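Local coordinates for protein Zn-dependent hydrolase, glyoxylase (Echinicola vietnamensis, PDB 6T5K) that is a zinc-dependent class B beta-lactamase that probably hydrolyses the amide bond of beta-lactam antibiotics, carbapenems among them, at residues Ser142-Leu147 / Ala153-Tyr158. Numbering follows the deposited sequence.
Sequences SDELTL and AVFVHY. With EDO (1,2-ethanediol), chain C.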
ATOM      1  N   SER A 142      13.395   9.734  -4.382  0.70 21.47           N
ATOM      2  CA  SER A 142      14.489   8.843  -4.717  0.70 25.35           C
ATOM      3  C   SER A 142      14.810   7.859  -3.611  0.70 28.63           C
ATOM      4  O   SER A 142      15.548   6.904  -3.839  0.70 30.85           O
ATOM      5  CB  SER A 142      15.755   9.633  -4.978  0.70 24.49           C
ATOM      6  OG  SER A 142      16.844   8.747  -5.030  0.70 24.47           O
ATOM      7  N   ASP A 143      14.271   8.024  -2.424  0.70 26.54           N
ATOM      8  CA  ASP A 143      14.802   7.429  -1.214  0.70 26.75           C
ATOM      9  C   ASP A 143      13.788   7.238  -0.104  0.70 21.89           C
ATOM     10  O   ASP A 143      13.407   6.062   0.154  0.70 16.10           O
ATOM     11  CB  ASP A 143      15.890   8.410  -0.772  0.70 31.94           C
ATOM     12  CG  ASP A 143      15.529   9.884  -1.080  0.70 36.34           C
ATOM     13  OD1 ASP A 143      14.790  10.117  -2.051  0.70 37.72           O
ATOM     14  OD2 ASP A 143      15.979  10.795  -0.298  0.70 38.87           O
ATOM     15  N   GLU A 144      13.522   8.370   0.613  0.60 24.04           N
ATOM     16  CA  GLU A 144      12.488   8.472   1.642  0.60 20.84           C
ATOM     17  C   GLU A 144      11.734   9.793   1.553  0.60 21.46           C
ATOM     18  O   GLU A 144      12.325  10.869   1.670  0.60 28.80           O
ATOM     19  CB  GLU A 144      13.016   8.274   3.076  0.60 23.87           C
ATOM     20  CG  GLU A 144      11.877   8.472   4.153  0.60 26.18           C
ATOM     21  CD  GLU A 144      12.215   7.966   5.559  0.60 26.92           C
ATOM     22  OE1 GLU A 144      12.240   6.740   5.773  0.60 28.01           O
ATOM     23  OE2 GLU A 144      12.425   8.796   6.475  0.60 27.81           O
ATOM     24  N   LEU A 145      10.421   9.681   1.564  1.00 16.73           N
ATOM     25  CA  LEU A 145       9.480  10.772   1.424  1.00 15.67           C
ATOM     26  C   LEU A 145       8.698  10.867   2.726  1.00 14.35           C
ATOM     27  O   LEU A 145       8.249   9.840   3.267  1.00 14.60           O
ATOM     28  CB  LEU A 145       8.528  10.454   0.291  1.00 16.80           C
ATOM     29  CG  LEU A 145       7.353  11.397   0.056  1.00 17.30           C
ATOM     30  CD1 LEU A 145       7.847  12.719  -0.459  1.00 21.44           C
ATOM     31  CD2 LEU A 145       6.337  10.780  -0.895  1.00 18.73           C
ATOM     32  N   THR A 146       8.550  12.086   3.235  1.00 15.27           N
ATOM     33  CA  THR A 146       7.722  12.357   4.396  1.00 15.23           C
ATOM     34  C   THR A 146       6.442  13.031   3.919  1.00 15.60           C
ATOM     35  O   THR A 146       6.498  14.022   3.185  1.00 16.42           O
ATOM     36  CB  THR A 146       8.442  13.276   5.373  1.00 15.67           C
ATOM     37  OG1 THR A 146       9.679  12.681   5.772  1.00 17.26           O
ATOM     38  CG2 THR A 146       7.594  13.500   6.576  1.00 16.24           C
ATOM     39  N   LEU A 147       5.301  12.477   4.320  1.00 14.66           N
ATOM     40  CA  LEU A 147       4.005  13.043   3.978  1.00 15.65           C
ATOM     41  C   LEU A 147       3.258  13.369   5.262  1.00 15.78           C
ATOM     42  O   LEU A 147       2.976  12.478   6.077  1.00 16.14           O
ATOM     43  CB  LEU A 147       3.192  12.084   3.121  1.00 17.09           C
ATOM     44  CG  LEU A 147       3.732  11.864   1.727  1.00 17.41           C
ATOM     45  CD1 LEU A 147       2.962  10.740   1.063  1.00 18.89           C
ATOM     46  CD2 LEU A 147       3.675  13.115   0.880  1.00 20.59           C
ATOM     47  N   ALA A 153       2.943  12.111  10.606  1.00 16.52           N
ATOM     48  CA  ALA A 153       3.418  11.893   9.255  1.00 15.27           C
ATOM     49  C   ALA A 153       3.462  10.406   8.962  1.00 15.15           C
ATOM     50  O   ALA A 153       3.539   9.574   9.871  1.00 15.96           O
ATOM     51  CB  ALA A 153       4.824  12.466   9.063  1.00 16.85           C
ATOM     52  N   VAL A 154       3.440  10.076   7.676  1.00 14.30           N
ATOM     53  CA  VAL A 154       3.705   8.736   7.185  1.00 14.17           C
ATOM     54  C   VAL A 154       4.909   8.867   6.269  1.00 14.07           C
ATOM     55  O   VAL A 154       5.121   9.901   5.633  1.00 16.65           O
ATOM     56  CB  VAL A 154       2.463   8.136   6.472  1.00 17.39           C
ATOM     57  CG1 VAL A 154       2.078   8.966   5.224  1.00 18.35           C
ATOM     58  CG2 VAL A 154       2.665   6.635   6.205  1.00 20.58           C
ATOM     59  N   PHE A 155       5.696   7.798   6.198  1.00 14.61           N
ATOM     60  CA  PHE A 155       6.974   7.775   5.500  1.00 14.49           C
ATOM     61  C   PHE A 155       6.932   6.734   4.399  1.00 15.19           C
ATOM     62  O   PHE A 155       6.384   5.645   4.576  1.00 17.74           O
ATOM     63  CB  PHE A 155       8.082   7.468   6.518  1.00 14.25           C
ATOM     64  CG  PHE A 155       8.164   8.520   7.587  1.00 15.60           C
ATOM     65  CD1 PHE A 155       8.950   9.645   7.407  1.00 16.79           C
ATOM     66  CD2 PHE A 155       7.343   8.450   8.702  1.00 17.01           C
ATOM     67  CE1 PHE A 155       8.968  10.653   8.346  1.00 16.16           C
ATOM     68  CE2 PHE A 155       7.342   9.458   9.636  1.00 16.37           C
ATOM     69  CZ  PHE A 155       8.180  10.551   9.482  1.00 16.36           C
ATOM     70  N   VAL A 156       7.493   7.079   3.254  1.00 13.99           N
ATOM     71  CA  VAL A 156       7.559   6.161   2.134  1.00 13.62           C
ATOM     72  C   VAL A 156       9.031   5.913   1.886  1.00 14.85           C
ATOM     73  O   VAL A 156       9.817   6.866   1.890  1.00 16.89           O
ATOM     74  CB  VAL A 156       6.870   6.738   0.879  1.00 15.17           C
ATOM     75  CG1 VAL A 156       6.554   5.592  -0.070  1.00 14.40           C
ATOM     76  CG2 VAL A 156       5.636   7.544   1.233  1.00 16.79           C
ATOM     77  N   HIS A 157       9.419   4.643   1.755  1.00 13.69           N
ATOM     78  CA  HIS A 157      10.839   4.317   1.763  1.00 13.83           C
ATOM     79  C   HIS A 157      11.137   3.192   0.799  1.00 14.07           C
ATOM     80  O   HIS A 157      10.411   2.202   0.772  1.00 14.11           O
ATOM     81  CB  HIS A 157      11.264   3.926   3.178  1.00 14.80           C
ATOM     82  CG  HIS A 157      12.735   3.972   3.435  1.00 17.06           C
ATOM     83  ND1 HIS A 157      13.279   4.799   4.389  1.00 22.38           N
ATOM     84  CD2 HIS A 157      13.764   3.267   2.913  1.00 19.50           C
ATOM     85  CE1 HIS A 157      14.584   4.601   4.446  1.00 22.23           C
ATOM     86  NE2 HIS A 157      14.907   3.690   3.553  1.00 19.31           N
ATOM     87  N   TYR A 158      12.198   3.376   0.007  1.00 14.31           N
ATOM     88  CA  TYR A 158      12.722   2.341  -0.873  1.00 15.26           C
ATOM     89  C   TYR A 158      13.848   1.585  -0.175  1.00 14.94           C
ATOM     90  O   TYR A 158      14.850   2.185   0.237  1.00 15.98           O
ATOM     91  CB  TYR A 158      13.231   2.970  -2.172  1.00 16.36           C
ATOM     92  CG  TYR A 158      13.712   1.977  -3.173  1.00 15.43           C
ATOM     93  CD1 TYR A 158      12.814   1.114  -3.818  1.00 15.16           C
ATOM     94  CD2 TYR A 158      15.069   1.883  -3.489  1.00 15.63           C
ATOM     95  CE1 TYR A 158      13.243   0.193  -4.735  1.00 15.55           C
ATOM     96  CE2 TYR A 158      15.516   0.958  -4.421  1.00 15.01           C
ATOM     97  CZ  TYR A 158      14.596   0.128  -5.040  1.00 14.85           C
ATOM     98  OH  TYR A 158      15.038  -0.774  -5.950  1.00 16.84           O
TER
HETATM   99  C1  EDO C1202      11.948   8.335   9.801  1.00 34.00           C
HETATM  100  O1  EDO C1202      12.963   8.029   8.853  1.00 33.13           O
HETATM  101  C2  EDO C1202      10.888   7.245   9.875  1.00 32.62           C
HETATM  102  O2  EDO C1202      11.496   5.947  10.059  1.00 31.53           O
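Leu145 O takes one hydrogen bond from the partner strand of this antiparallel hairpin, Val156 N to Leu145 O at 2.9 Å, and a weaker approach in which Phe155 CA lies 3.3 Å from Leu145 O. Leu145 N returns a bond to Val156 O, and Leu147 and Val154 repeat this reciprocal pairing. Beyond the last bridge, Tyr158 N still reaches Asp143 O at 2.9 Å in the modelled conformer of Asp143.

The two faces of the ladder differ in character. On one, Glu144 lies across from His157 in a non-hydrogen-bonded pair. With CG anti to the backbone N (chi1 177°), the modelled conformer of Glu144, one of two, brings its carboxylate to the ND1 edge of the His157 ring. There, provisionally, His157 ND1 donates to Glu144 OE1 at 2.6 Å, from the anti side and tilted out of the carboxylate plane. OE2 of this conformer takes a bond from a 1,2-ethanediol, probably from the crystallisation liquor, whose C2 sits over the centre of the Phe155 ring; Thr146 runs alongside that ring. The other face is aliphatic: Leu145 CD2 meets Val156 CG2 at 3.9 Å, as Leu147 CB meets CG1 of the modelled Val154 conformer.

The hairpin edges one of the two sheets of the metallo-beta-lactamase alpha-beta-beta-alpha sandwich: strand 144-149 is outermost, and strand 152-157 continues to strand 169-172. Its aliphatic face meets the other sheet, Leu147 and Val156 packing on strands 66-70 and 92-98, Val154 on 66-70.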